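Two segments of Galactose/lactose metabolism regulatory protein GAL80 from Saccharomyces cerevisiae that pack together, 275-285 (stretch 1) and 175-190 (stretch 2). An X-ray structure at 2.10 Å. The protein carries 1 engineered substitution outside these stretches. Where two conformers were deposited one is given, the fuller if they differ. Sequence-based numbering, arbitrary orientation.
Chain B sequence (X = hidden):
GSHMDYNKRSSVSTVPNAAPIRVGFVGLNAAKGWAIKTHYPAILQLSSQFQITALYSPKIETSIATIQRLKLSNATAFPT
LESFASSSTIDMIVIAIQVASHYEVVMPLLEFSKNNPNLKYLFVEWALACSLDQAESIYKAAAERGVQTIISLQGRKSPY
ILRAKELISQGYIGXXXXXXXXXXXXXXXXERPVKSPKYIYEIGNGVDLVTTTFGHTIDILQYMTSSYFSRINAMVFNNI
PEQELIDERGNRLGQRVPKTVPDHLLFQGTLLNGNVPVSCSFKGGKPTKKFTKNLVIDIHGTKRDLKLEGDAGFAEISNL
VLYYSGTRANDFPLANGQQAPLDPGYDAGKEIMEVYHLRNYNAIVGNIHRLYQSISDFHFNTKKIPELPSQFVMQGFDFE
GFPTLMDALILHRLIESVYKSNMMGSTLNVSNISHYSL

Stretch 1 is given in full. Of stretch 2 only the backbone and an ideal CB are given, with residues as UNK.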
# COMPACT_ATOMS: atom_id res chain seq x y z
N ASN B 275 7.86 12.21 9.52
CA ASN B 275 6.59 12.23 8.81
C ASN B 275 6.63 11.22 7.66
O ASN B 275 6.15 11.52 6.57
CB ASN B 275 6.32 13.63 8.24
CG ASN B 275 4.87 13.83 7.85
OD1 ASN B 275 3.96 13.36 8.54
ND2 ASN B 275 4.64 14.50 6.71
N VAL B 276 7.20 10.03 7.91
CA VAL B 276 7.40 9.02 6.85
C VAL B 276 6.09 8.34 6.45
O VAL B 276 5.40 7.79 7.30
CB VAL B 276 8.39 7.92 7.30
CG1 VAL B 276 8.59 6.86 6.19
CG2 VAL B 276 9.73 8.53 7.72
N PRO B 277 5.77 8.36 5.15
CA PRO B 277 4.62 7.62 4.64
C PRO B 277 4.81 6.11 4.78
O PRO B 277 5.84 5.56 4.36
CB PRO B 277 4.59 7.99 3.15
CG PRO B 277 5.55 9.13 2.99
CD PRO B 277 6.52 9.06 4.10
N VAL B 278 3.82 5.44 5.35
CA VAL B 278 3.82 3.99 5.49
C VAL B 278 2.54 3.46 4.89
O VAL B 278 1.45 3.92 5.24
CB VAL B 278 3.85 3.58 6.98
CG1 VAL B 278 3.77 2.06 7.13
CG2 VAL B 278 5.10 4.15 7.66
N SER B 279 2.66 2.52 3.97
CA SER B 279 1.49 1.92 3.32
C SER B 279 1.47 0.42 3.57
O SER B 279 2.46 -0.28 3.33
CB SER B 279 1.52 2.20 1.81
OG SER B 279 0.50 1.49 1.13
N CYS B 280 0.31 -0.09 3.97
CA CYS B 280 0.25 -1.47 4.39
C CYS B 280 -1.02 -2.21 3.98
O CYS B 280 -2.13 -1.70 4.15
CB CYS B 280 0.41 -1.55 5.90
SG CYS B 280 0.15 -3.18 6.51
N SER B 281 -0.84 -3.42 3.46
CA SER B 281 -1.97 -4.25 3.06
C SER B 281 -1.78 -5.66 3.59
O SER B 281 -0.78 -6.33 3.26
CB SER B 281 -2.09 -4.27 1.54
OG SER B 281 -3.22 -4.99 1.11
N PHE B 282 -2.71 -6.12 4.41
CA PHE B 282 -2.73 -7.49 4.91
C PHE B 282 -3.93 -8.29 4.43
O PHE B 282 -5.07 -7.93 4.71
CB PHE B 282 -2.72 -7.50 6.44
CG PHE B 282 -1.36 -7.34 7.03
CD1 PHE B 282 -0.63 -8.45 7.42
CD2 PHE B 282 -0.80 -6.09 7.20
CE1 PHE B 282 0.62 -8.30 7.97
CE2 PHE B 282 0.45 -5.94 7.75
CZ PHE B 282 1.15 -7.04 8.14
N LYS B 283 -3.66 -9.37 3.72
CA LYS B 283 -4.68 -10.31 3.28
C LYS B 283 -4.91 -11.38 4.34
O LYS B 283 -3.98 -11.81 5.01
CB LYS B 283 -4.25 -11.01 1.99
CG LYS B 283 -3.79 -10.03 0.92
CD LYS B 283 -2.99 -10.71 -0.18
CE LYS B 283 -3.89 -11.23 -1.29
NZ LYS B 283 -4.87 -12.25 -0.80
N GLY B 284 -6.16 -11.82 4.43
CA GLY B 284 -6.57 -12.86 5.35
C GLY B 284 -5.85 -14.19 5.54
O GLY B 284 -5.45 -14.46 6.66
N GLY B 285 -5.65 -15.11 4.60
CA GLY B 285 -5.82 -15.25 3.18
C GLY B 285 -4.49 -15.96 2.90
O GLY B 285 -3.81 -16.38 3.84
N UNK B 175 18.17 8.77 5.59
CA UNK B 175 16.86 9.02 6.15
C UNK B 175 15.83 8.13 5.49
O UNK B 175 15.94 7.83 4.30
CB UNK B 175 16.48 10.49 5.99
N UNK B 176 14.80 7.73 6.23
CA UNK B 176 13.72 6.94 5.63
C UNK B 176 12.78 7.84 4.83
O UNK B 176 12.19 8.76 5.37
CB UNK B 176 12.94 6.19 6.71
N UNK B 177 12.68 7.58 3.53
CA UNK B 177 11.78 8.32 2.69
C UNK B 177 10.35 7.75 2.73
O UNK B 177 9.38 8.50 2.80
CB UNK B 177 12.31 8.33 1.26
N UNK B 178 10.23 6.42 2.67
CA UNK B 178 8.90 5.78 2.66
C UNK B 178 8.99 4.29 2.95
O UNK B 178 10.08 3.70 2.87
CB UNK B 178 8.21 6.00 1.31
N UNK B 179 7.85 3.68 3.27
CA UNK B 179 7.81 2.26 3.67
C UNK B 179 6.58 1.55 3.12
O UNK B 179 5.48 2.08 3.19
CB UNK B 179 7.83 2.14 5.19
N UNK B 180 6.74 0.34 2.60
CA UNK B 180 5.56 -0.48 2.26
C UNK B 180 5.61 -1.83 2.94
O UNK B 180 6.66 -2.48 3.03
CB UNK B 180 5.46 -0.67 0.75
N UNK B 181 4.45 -2.27 3.37
CA UNK B 181 4.34 -3.58 3.99
C UNK B 181 3.23 -4.38 3.35
O UNK B 181 2.11 -3.89 3.18
CB UNK B 181 4.10 -3.45 5.50
N UNK B 182 3.53 -5.61 2.98
CA UNK B 182 2.52 -6.52 2.45
C UNK B 182 2.64 -7.82 3.21
O UNK B 182 3.75 -8.34 3.38
CB UNK B 182 2.68 -6.74 0.94
N UNK B 183 1.52 -8.35 3.68
CA UNK B 183 1.53 -9.59 4.43
C UNK B 183 0.26 -10.41 4.24
O UNK B 183 -0.71 -9.94 3.62
CB UNK B 183 1.73 -9.29 5.92
N UNK B 184 0.30 -11.65 4.75
CA UNK B 184 -0.90 -12.50 4.88
C UNK B 184 -1.10 -12.95 6.33
O UNK B 184 -0.15 -12.98 7.11
CB UNK B 184 -0.79 -13.72 3.97
N UNK B 185 -2.33 -13.32 6.68
CA UNK B 185 -2.62 -13.78 8.03
C UNK B 185 -2.87 -15.28 8.07
O UNK B 185 -3.17 -15.85 9.12
CB UNK B 185 -3.83 -13.03 8.59
N UNK B 186 -2.76 -15.91 6.90
CA UNK B 186 -2.79 -17.35 6.79
C UNK B 186 -4.14 -18.04 6.78
O UNK B 186 -4.47 -18.77 5.83
CB UNK B 186 -1.97 -17.93 7.95
N UNK B 187 -4.92 -17.83 7.83
CA UNK B 187 -6.07 -18.69 8.08
C UNK B 187 -7.42 -18.01 7.86
O UNK B 187 -8.48 -18.61 8.07
CB UNK B 187 -6.00 -19.22 9.51
N UNK B 188 -7.38 -16.77 7.41
CA UNK B 188 -8.57 -15.96 7.33
C UNK B 188 -8.97 -15.69 5.88
O UNK B 188 -9.47 -14.62 5.54
CB UNK B 188 -8.36 -14.64 8.08
N UNK B 189 -8.72 -16.68 5.02
CA UNK B 189 -9.08 -16.60 3.62
C UNK B 189 -10.39 -17.33 3.37
O UNK B 189 -11.19 -17.49 4.29
CB UNK B 189 -7.97 -17.18 2.74
N UNK B 190 -10.60 -17.79 2.14
CA UNK B 190 -11.85 -18.45 1.77
C UNK B 190 -12.04 -19.84 2.39
O UNK B 190 -13.05 -20.51 2.14
CB UNK B 190 -11.92 -18.57 0.25

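Position 175 has no atom of stretch 1 within 5.5 Å of its ideal CB, so geometry excludes little; it is Asp 175. At 176 CA-to-CB points toward stretch 1, and the ideal CB lies 4.1 Å from Val 276 CG2, which suits an aliphatic residue. Ile 176 occupies it, its CG2 3.8 Å from Val 276 CG1. Position 177 points away and is open to many residues; it is Asn 177.

The strands run parallel (9° between axes), with bridges from 179 to 184. The ideal CB of 178 points sideways, 3.9 Å from Pro 277 O, so a small group fits; it is Ser 178.

Both backbone polar atoms of 179 are hydrogen-bonded: N donates to Pro 277 O (3.0 Å), and O accepts from Ser 279 N (3.0 Å). Its CB shares a face with Val 278, 4.2 Å from Val 278 CG2, favouring Val, Ile or Leu. Ile 179 sets CD1 4.1 Å from Val 278 CG2 and CG1 4.1 Å from Val 276 CG1.

Position 180 lies on the face of Ser 279, which presents no charge, so many side chains would serve. Glu 180 turns its carboxylate to partners elsewhere in the structure.

At 181, N donates to Ser 279 O (2.8 Å) and O accepts from Ser 281 N (3.0 Å). The ideal CB sits 4.1 Å from Cys 280 SG and 5.0 Å from Phe 282 CE2, suiting a sizeable apolar residue such as Ile, Leu, Val or Met. Ile 181 answers, with CG2 3.9 Å from Phe 282 CE2; of stretch 2 it has the largest area covered.

Position 182, beside Ser 281, tolerates small or larger residues; it is Ala 182. At 183 an ideal CB would lie 2.5 Å from Phe 282 CE1, a clash that demands glycine. Gly 183 lets one face of the Phe 282 ring lie over its N.

At 184 the ideal CB lies 3.9 Å from Lys 283 O and 4.0 Å from Gly 285 O, so a small or polar group suits. Asn 184 brings OD1 to 3.6 Å from Lys 283 CB and 3.4 Å from Gly 285 C.

A CB at 185 would fall 2.9 Å from Gly 284 O, again requiring glycine: Gly 185 donates its N to Lys 283 O (2.8 Å). Position 186 has phi 82°, which by itself favours glycine; the deposited residue is Gly 186. Position 187 points away, with nothing of stretch 1 within 5.5 Å of its ideal CB, so many residues fit; it is Trp 187, poorly ordered.

At 188 the ideal CB is tight, 3.2 Å from Gly 284 O; it points sideways, so stretch 1 alone does not select the side chain beyond CB, and several residue types remain possible. Tyr 188 leads its ring away, while its N bonds weakly to Gly 284 O (3.1 Å). A CB at 189 would clash with Gly 285 CA (2.9 Å), hence Gly 189. No atom of stretch 1 lies within 5.5 Å of the ideal CB of 190, so stretch 1 sets no preference; it is Tyr 190.

Stretch 2, residues 175-190: DINSIEIAGNGGWYGY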
# COMPACT_ATOMS: atom_id res chain seq x y z
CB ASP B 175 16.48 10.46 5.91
CG ASP B 175 17.44 11.42 6.57
OD1 ASP B 175 17.95 11.06 7.65
OD2 ASP B 175 17.69 12.51 6.00
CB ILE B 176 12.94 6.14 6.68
CG1 ILE B 176 13.93 5.39 7.58
CG2 ILE B 176 11.95 5.18 5.99
CD1 ILE B 176 13.29 4.32 8.46
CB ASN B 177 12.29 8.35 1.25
CG ASN B 177 11.28 8.97 0.31
OD1 ASN B 177 10.51 8.27 -0.34
ND2 ASN B 177 11.25 10.30 0.25
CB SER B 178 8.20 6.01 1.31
OG SER B 178 8.88 5.39 0.25
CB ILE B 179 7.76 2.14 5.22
CG1 ILE B 179 8.98 2.84 5.86
CG2 ILE B 179 7.60 0.69 5.67
CD1 ILE B 179 8.98 2.79 7.38
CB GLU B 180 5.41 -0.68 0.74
CG GLU B 180 5.16 0.62 -0.05
CD GLU B 180 6.45 1.36 -0.35
OE1 GLU B 180 7.43 0.66 -0.67
OE2 GLU B 180 6.48 2.62 -0.28
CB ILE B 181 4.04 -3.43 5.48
CG1 ILE B 181 5.17 -2.65 6.15
CG2 ILE B 181 3.84 -4.80 6.12
CD1 ILE B 181 4.94 -2.45 7.64
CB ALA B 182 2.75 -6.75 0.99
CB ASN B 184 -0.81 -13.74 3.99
CG ASN B 184 -1.01 -13.42 2.53
OD1 ASN B 184 -2.03 -13.79 1.94
ND2 ASN B 184 -0.03 -12.75 1.92
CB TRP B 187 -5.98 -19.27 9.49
CG TRP B 187 -4.60 -19.72 9.80
CD1 TRP B 187 -3.93 -20.78 9.26
CD2 TRP B 187 -3.68 -19.10 10.72
NE1 TRP B 187 -2.67 -20.87 9.79
CE2 TRP B 187 -2.49 -19.85 10.68
CE3 TRP B 187 -3.76 -17.99 11.57
CZ2 TRP B 187 -1.38 -19.53 11.47
CZ3 TRP B 187 -2.65 -17.67 12.35
CH2 TRP B 187 -1.48 -18.44 12.29
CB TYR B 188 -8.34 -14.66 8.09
CG TYR B 188 -8.05 -14.89 9.56
CD1 TYR B 188 -6.87 -14.42 10.15
CD2 TYR B 188 -8.94 -15.60 10.35
CE1 TYR B 188 -6.62 -14.63 11.50
CE2 TYR B 188 -8.70 -15.82 11.68
CZ TYR B 188 -7.57 -15.33 12.26
OH TYR B 188 -7.39 -15.58 13.61
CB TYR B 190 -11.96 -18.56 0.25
CG TYR B 190 -12.00 -17.22 -0.45
CD1 TYR B 190 -10.84 -16.67 -1.00
CD2 TYR B 190 -13.18 -16.52 -0.57
CE1 TYR B 190 -10.88 -15.44 -1.65
CE2 TYR B 190 -13.24 -15.31 -1.21
CZ TYR B 190 -12.09 -14.76 -1.75
OH TYR B 190 -12.14 -13.55 -2.39
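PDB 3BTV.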